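Local coordinates for uncharacterized protein (Bacteroides uniformis ATCC 8492, PDB 4Q68) that probably acts as an N-acetylmuramoyl-L-alanine amidase of the NlpC/P60 family, splitting the bond between sugar and peptide in bacterial cell-wall peptidoglycan, at residues A[205-208]-A[209-212]; A[220-223]-A[224-228]; A[8-11]-A[12-15]. All blocks are in the same frame, centred on the assembly; numbering follows the deposited sequence.

The three local contacts are spread over one chain, in the order interaction 3, interaction 1, interaction 2 along the sequence. Interaction 1 is the turn between strands 200-207 and 212-215, and interaction 2 is the short helix that follows the second of them. These two have centres about 15 Å apart and touch where His205 CE1 meets Met223 CE at 3.6 Å. Interaction 3, where helix 2-12 runs out, has its centre about 14 Å from that of interaction 1 (nearest atoms about 6 Å) and about 22 Å from that of interaction 2. The side chain of Ala206 lies about 10 Å from an N-acetylglucosamine attached to the protein, and that of Asn227 about 11 Å from a sodium ion.

Interaction 1 of 3, residues A[205-208]-A[209-212]; sequences HASS and TDKK
A first torsion of 168° turns OG of Ser207 away from its own backbone N and toward the turn, where it accepts from Asp210 N, while Lys211 adopts the left-handed backbone conformation (phi 68°, psi 23°) that turns the chain back. The result is a beta hairpin closed by a G1 beta bulge, Lys211 and Lys212 both facing Ser207 where strand 200-207 gives way to strand 212-215. In the antiparallel hydrogen-bonded pair Ser207-Lys212, Ser207 N donates to Lys212 O at 3.0 Å. In return Ser207 O takes two weak bonds, from Lys211 N at 2.8 Å and Lys212 N at 3.2 Å. The hydroxyl also ties the turn to the strand: Asp210 N points almost straight at Ser207 OG, 3.0 Å away. Two waters also bind this oxygen, one at 2.6 Å from Ser207 OG with a weak bond to Asp210 OD2, the other at 3.1 Å from it and accepting from Thr209 N. Further back on the strand, His205 ND1 is hydrogen-bonded to His190. Outside the turn Lys211 bends at its last torsion, and a third water bridges its NZ (2.7 Å) to Ser208 O (2.8 Å).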
loop_
_atom_site.group_PDB
_atom_site.type_symbol
_atom_site.label_atom_id
_atom_site.label_comp_id
_atom_site.label_asym_id
_atom_site.label_seq_id
_atom_site.Cartn_x
_atom_site.Cartn_y
_atom_site.Cartn_z
ATOM N N HIS A 205 -10.971 2.931 0.652
ATOM C CA HIS A 205 -10.226 1.697 0.547
ATOM C C HIS A 205 -11.044 0.594 -0.088
ATOM O O HIS A 205 -12.275 0.634 -0.107
ATOM C CB HIS A 205 -9.708 1.264 1.930
ATOM C CG HIS A 205 -10.777 0.815 2.877
ATOM N ND1 HIS A 205 -10.757 -0.432 3.443
ATOM C CD2 HIS A 205 -11.885 1.432 3.351
ATOM C CE1 HIS A 205 -11.801 -0.573 4.229
ATOM N NE2 HIS A 205 -12.508 0.542 4.189
ATOM N N ALA A 206 -10.337 -0.393 -0.619
ATOM C CA ALA A 206 -10.960 -1.600 -1.153
ATOM C C ALA A 206 -11.218 -2.553 -0.002
ATOM O O ALA A 206 -10.278 -3.076 0.602
ATOM C CB ALA A 206 -10.092 -2.240 -2.217
ATOM N N SER A 207 -12.503 -2.752 0.288
ATOM C CA SER A 207 -12.961 -3.535 1.432
ATOM C C SER A 207 -13.365 -4.936 0.984
ATOM O O SER A 207 -14.298 -5.092 0.215
ATOM C CB SER A 207 -14.168 -2.846 2.073
ATOM O OG SER A 207 -14.801 -3.724 2.996
ATOM N N SER A 208 -12.672 -5.954 1.483
ATOM C CA SER A 208 -13.049 -7.333 1.166
ATOM C C SER A 208 -14.417 -7.695 1.751
ATOM O O SER A 208 -15.155 -8.474 1.153
ATOM C CB SER A 208 -11.986 -8.323 1.644
ATOM O OG SER A 208 -11.846 -8.295 3.050
ATOM N N THR A 209 -14.767 -7.126 2.902
ATOM C CA THR A 209 -16.045 -7.418 3.543
ATOM C C THR A 209 -17.211 -6.797 2.768
ATOM O O THR A 209 -18.233 -7.448 2.534
ATOM C CB THR A 209 -16.066 -6.906 4.993
ATOM O OG1 THR A 209 -14.898 -7.373 5.684
ATOM C CG2 THR A 209 -17.302 -7.397 5.713
ATOM N N ASP A 210 -17.057 -5.535 2.361
ATOM C CA ASP A 210 -18.105 -4.876 1.579
ATOM C C ASP A 210 -18.034 -5.264 0.109
ATOM O O ASP A 210 -18.949 -4.963 -0.654
ATOM C CB ASP A 210 -18.042 -3.358 1.730
ATOM C CG ASP A 210 -18.493 -2.891 3.097
ATOM O OD1 ASP A 210 -19.433 -3.497 3.667
ATOM O OD2 ASP A 210 -17.911 -1.910 3.603
ATOM N N LYS A 211 -16.950 -5.942 -0.279
ATOM C CA LYS A 211 -16.779 -6.458 -1.626
ATOM C C LYS A 211 -16.613 -5.357 -2.674
ATOM O O LYS A 211 -16.847 -5.592 -3.860
ATOM C CB LYS A 211 -17.929 -7.398 -1.998
ATOM C CG LYS A 211 -18.122 -8.564 -1.037
ATOM C CD LYS A 211 -19.321 -9.400 -1.427
ATOM C CE LYS A 211 -19.371 -10.717 -0.670
ATOM N NZ LYS A 211 -19.545 -10.514 0.795
ATOM N N LYS A 212 -16.168 -4.176 -2.249
ATOM C CA LYS A 212 -16.012 -3.054 -3.166
ATOM C C LYS A 212 -15.214 -1.939 -2.500
ATOM O O LYS A 212 -14.941 -1.990 -1.297
ATOM C CB LYS A 212 -17.380 -2.518 -3.612
ATOM C CG LYS A 212 -18.184 -1.854 -2.507
ATOM C CD LYS A 212 -19.652 -1.694 -2.874
ATOM C CE LYS A 212 -20.407 -0.994 -1.764
ATOM N NZ LYS A 212 -21.865 -1.020 -1.976
HETATM O O HOH W 1 -15.121 -2.451 5.283
HETATM O O HOH W 2 -13.041 -5.506 4.833
HETATM O O HOH W 3 -17.003 -10.502 1.754
#

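Interaction 2 of 3, residues A[220-223]-A[224-228]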
loop_
_atom_site.group_PDB
_atom_site.type_symbol
_atom_site.label_atom_id
_atom_site.label_comp_id
_atom_site.label_asym_id
_atom_site.label_seq_id
_atom_site.Cartn_x
_atom_site.Cartn_y
_atom_site.Cartn_z
ATOM N N LEU A 220 -10.933 5.984 10.669
ATOM C CA LEU A 220 -9.747 5.139 10.637
ATOM C C LEU A 220 -9.345 4.680 12.049
ATOM O O LEU A 220 -8.981 3.518 12.242
ATOM C CB LEU A 220 -8.610 5.886 9.938
ATOM C CG LEU A 220 -7.260 5.181 9.841
ATOM C CD1 LEU A 220 -7.337 3.840 9.170
ATOM C CD2 LEU A 220 -6.264 6.095 9.131
ATOM N N SER A 221 -9.429 5.573 13.031
ATOM C CA SER A 221 -9.112 5.213 14.405
ATOM C C SER A 221 -9.928 4.006 14.865
ATOM O O SER A 221 -9.416 3.136 15.573
ATOM C CB SER A 221 -9.377 6.392 15.336
ATOM O OG SER A 221 -10.709 6.850 15.188
ATOM N N GLN A 222 -11.216 3.976 14.517
ATOM C CA GLN A 222 -12.100 2.874 14.903
ATOM C C GLN A 222 -11.768 1.603 14.127
ATOM O O GLN A 222 -11.821 0.503 14.672
ATOM C CB GLN A 222 -13.571 3.253 14.682
ATOM C CG GLN A 222 -14.567 2.250 15.246
ATOM C CD GLN A 222 -14.557 2.190 16.739
ATOM O OE1 GLN A 222 -14.504 1.098 17.338
ATOM N NE2 GLN A 222 -14.609 3.344 17.366
HETATM N N MSE A 223 -11.470 1.743 12.839
HETATM C CA MSE A 223 -11.040 0.586 12.048
HETATM C C MSE A 223 -9.867 -0.097 12.727
HETATM O O MSE A 223 -9.816 -1.332 12.831
HETATM C CB MSE A 223 -10.607 1.015 10.651
HETATM C CG MSE A 223 -11.722 1.556 9.773
HETATM SE SE MSE A 223 -11.062 2.118 8.031
HETATM C CE MSE A 223 -10.343 0.414 7.407
ATOM N N LEU A 224 -8.913 0.692 13.198
ATOM C CA LEU A 224 -7.752 0.130 13.877
ATOM C C LEU A 224 -8.153 -0.531 15.200
ATOM O O LEU A 224 -7.735 -1.644 15.495
ATOM C CB LEU A 224 -6.691 1.208 14.106
ATOM C CG LEU A 224 -6.146 1.903 12.852
ATOM C CD1 LEU A 224 -5.259 3.061 13.224
ATOM C CD2 LEU A 224 -5.370 0.935 11.968
ATOM N N LYS A 225 -8.982 0.139 15.984
ATOM C CA LYS A 225 -9.432 -0.401 17.265
ATOM C C LYS A 225 -10.107 -1.766 17.082
ATOM O O LYS A 225 -9.952 -2.659 17.915
ATOM C CB LYS A 225 -10.392 0.606 17.916
ATOM C CG LYS A 225 -10.674 0.406 19.389
ATOM C CD LYS A 225 -11.436 1.602 19.968
ATOM C CE LYS A 225 -11.840 1.374 21.418
ATOM N NZ LYS A 225 -12.160 2.652 22.110
ATOM N N ASP A 226 -10.884 -1.898 16.016
ATOM C CA ASP A 226 -11.690 -3.095 15.782
ATOM C C ASP A 226 -10.935 -4.333 15.332
ATOM O O ASP A 226 -11.526 -5.407 15.266
ATOM C CB ASP A 226 -12.770 -2.793 14.738
ATOM C CG ASP A 226 -13.825 -1.820 15.241
ATOM O OD1 ASP A 226 -13.929 -1.601 16.471
ATOM O OD2 ASP A 226 -14.539 -1.261 14.388
ATOM N N ASN A 227 -9.658 -4.201 14.994
ATOM C CA ASN A 227 -8.845 -5.348 14.607
ATOM C C ASN A 227 -7.653 -5.437 15.530
ATOM O O ASN A 227 -6.762 -4.601 15.487
ATOM C CB ASN A 227 -8.398 -5.262 13.147
ATOM C CG ASN A 227 -7.771 -6.555 12.664
ATOM O OD1 ASN A 227 -7.126 -7.274 13.427
ATOM N ND2 ASN A 227 -7.971 -6.867 11.392
ATOM N N ASN A 228 -7.633 -6.471 16.365
ATOM C CA ASN A 228 -6.576 -6.619 17.355
ATOM C C ASN A 228 -5.200 -6.822 16.737
ATOM O O ASN A 228 -4.181 -6.626 17.407
ATOM C CB ASN A 228 -6.893 -7.743 18.355
ATOM C CG ASN A 228 -7.339 -9.036 17.686
ATOM O OD1 ASN A 228 -7.072 -9.276 16.509
ATOM N ND2 ASN A 228 -8.030 -9.880 18.445
#
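Leu224, Gln222 and Met223 have the most surface buried where the first turn of this short helix meets what follows it. Leu224 N donates to Leu220 O at 3.0 Å. The same carbonyl also has an apolar neighbour: with chi1 at -59°, Leu224 holds CG beside its own N and anti to its carbonyl carbon, and this CG comes to 3.3 Å from Leu220 O. Leu220 leans in as well, its CD1 reaching 4.3 Å from Leu224 CG, and both side chains go on to strand 176-181, Leu220 onto Ile177 and Leu224 onto Ile179. Met223, built as selenomethionine, leaves the helix on another side: the chain runs straight to the selenium and bends only at the third torsion, carrying the end onto Leu203 and His205 of strand 200-207.

Helix 220-225 is thus an amphipathic connection between strands 212-215 and 230-238, resting its apolar face on the main antiparallel sheet. Gln222 belongs to the more exposed side. Its O accepts from Asp226 N at 2.9 Å, and Asp226 folds back over the same peptide, CG only 3.1 Å from Gln222 O. The two side chains pass each other at a slant, amide and carboxylate planes 46° apart, with Gln222 CG 3.6 Å from Asp226 OD2. Lys225 CB also rests on Gln222 O, at 3.5 Å, while Lys225 N bonds to Ser221 O and its extended chain leads off the helix. Past this turn Asn227 N closes a tighter loop onto Leu224 O at 3.2 Å; Lys160 NZ binds that oxygen too, and Asn227 OD1 accepts from Lys229 N.

Interaction 3 of 3, residues A[8-11]-A[12-15]; sequences LSNG and IKYL
Lys13 NZ donates to Asn10 OD1 at 2.8 Å, the shortest polar bond of this contact. The ammonium comes in close to the direction of the amide carbonyl, with a C=O...N angle of 158°. A first torsion of -69° sets CG of Lys13 beside its own N, and from there the extended chain runs alongside Asn10, bringing Lys13 CE to 3.3 Å from Asn10 OD1. The other end of the amide is engaged too: Asn10 ND2 bonds to Thr52 OG1 on helix 41-53, which fixes the rotation of the group. Lys13 NZ has a further, long and weak ion pair with Glu51 and also lies close to the like-charged Lys56.

Residues 8-11 belong to the last turns of helix 2-12, which passes directly into a type I beta turn from Ile12 to Leu15. Helical bonds still join Ile12 N to Leu8 O (2.9 Å) and Lys13 N to Ser9 O (3.1 Å). Then the span shortens: Tyr14 N reaches Gly11 O at 3.0 Å from well above the carbonyl plane, 54° out of it, and Leu15 N bonds to Ile12 O within the turn. Leu8 and Ile12, one turn apart, run alongside each other, with Leu8 CD1 4.2 Å from Ile12 CG1. Tyr14 presents the edge of its ring to the last helical turn, with CD1 3.4 Å from Asn10 O and that oxygen in the plane of the ring. The tyrosine side chain also packs on Leu44, Tyr47 and Val48 of helix 41-53 and touches Cys36.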
loop_
_atom_site.group_PDB
_atom_site.type_symbol
_atom_site.label_atom_id
_atom_site.label_comp_id
_atom_site.label_asym_id
_atom_site.label_seq_id
_atom_site.Cartn_x
_atom_site.Cartn_y
_atom_site.Cartn_z
ATOM N N LEU A 8 -7.002 12.271 -3.568
ATOM C CA LEU A 8 -8.306 11.968 -2.985
ATOM C C LEU A 8 -9.396 11.873 -4.055
ATOM O O LEU A 8 -10.175 10.925 -4.061
ATOM C CB LEU A 8 -8.666 13.017 -1.937
ATOM C CG LEU A 8 -10.067 12.887 -1.334
ATOM C CD1 LEU A 8 -10.269 11.527 -0.656
ATOM C CD2 LEU A 8 -10.332 14.014 -0.358
ATOM N N SER A 9 -9.459 12.842 -4.962
ATOM C CA SER A 9 -10.514 12.807 -5.952
ATOM C C SER A 9 -10.334 11.606 -6.883
ATOM O O SER A 9 -11.321 10.984 -7.265
ATOM C CB SER A 9 -10.621 14.137 -6.685
ATOM O OG SER A 9 -9.464 14.416 -7.410
ATOM N N ASN A 10 -9.096 11.246 -7.216
ATOM C CA ASN A 10 -8.896 10.061 -8.037
ATOM C C ASN A 10 -9.267 8.779 -7.281
ATOM O O ASN A 10 -9.797 7.847 -7.885
ATOM C CB ASN A 10 -7.475 10.001 -8.591
ATOM C CG ASN A 10 -7.242 11.025 -9.669
ATOM O OD1 ASN A 10 -8.197 11.471 -10.329
ATOM N ND2 ASN A 10 -5.986 11.410 -9.870
ATOM N N GLY A 11 -9.039 8.739 -5.971
ATOM C CA GLY A 11 -9.514 7.622 -5.178
ATOM C C GLY A 11 -11.038 7.537 -5.139
ATOM O O GLY A 11 -11.604 6.454 -5.271
ATOM N N ILE A 12 -11.705 8.680 -4.988
ATOM C CA ILE A 12 -13.169 8.746 -4.961
ATOM C C ILE A 12 -13.769 8.216 -6.260
ATOM O O ILE A 12 -14.853 7.632 -6.258
ATOM C CB ILE A 12 -13.645 10.195 -4.677
ATOM C CG1 ILE A 12 -13.407 10.555 -3.204
ATOM C CG2 ILE A 12 -15.119 10.404 -5.066
ATOM C CD1 ILE A 12 -14.086 9.632 -2.206
ATOM N N LYS A 13 -13.067 8.398 -7.382
ATOM C CA LYS A 13 -13.502 7.845 -8.678
ATOM C C LYS A 13 -13.655 6.342 -8.688
ATOM O O LYS A 13 -14.365 5.796 -9.535
ATOM C CB LYS A 13 -12.532 8.193 -9.809
ATOM C CG LYS A 13 -12.517 9.650 -10.184
ATOM C CD LYS A 13 -11.630 9.924 -11.383
ATOM C CE LYS A 13 -11.247 11.384 -11.472
ATOM N NZ LYS A 13 -10.080 11.601 -12.371
ATOM N N TYR A 14 -12.970 5.655 -7.766
ATOM C CA TYR A 14 -13.062 4.193 -7.655
ATOM C C TYR A 14 -14.178 3.705 -6.735
ATOM O O TYR A 14 -14.352 2.500 -6.591
ATOM C CB TYR A 14 -11.724 3.603 -7.181
ATOM C CG TYR A 14 -10.712 3.486 -8.289
ATOM C CD1 TYR A 14 -9.954 4.577 -8.679
ATOM C CD2 TYR A 14 -10.521 2.289 -8.973
ATOM C CE1 TYR A 14 -9.041 4.478 -9.722
ATOM C CE2 TYR A 14 -9.600 2.181 -9.999
ATOM C CZ TYR A 14 -8.871 3.274 -10.379
ATOM O OH TYR A 14 -7.984 3.153 -11.423
ATOM N N LEU A 15 -14.957 4.594 -6.115
ATOM C CA LEU A 15 -16.033 4.101 -5.267
ATOM C C LEU A 15 -16.896 3.135 -6.068
ATOM O O LEU A 15 -17.197 3.376 -7.242
ATOM C CB LEU A 15 -16.882 5.239 -4.697
ATOM C CG LEU A 15 -16.181 6.111 -3.655
ATOM C CD1 LEU A 15 -17.084 7.247 -3.258
ATOM C CD2 LEU A 15 -15.795 5.315 -2.414
#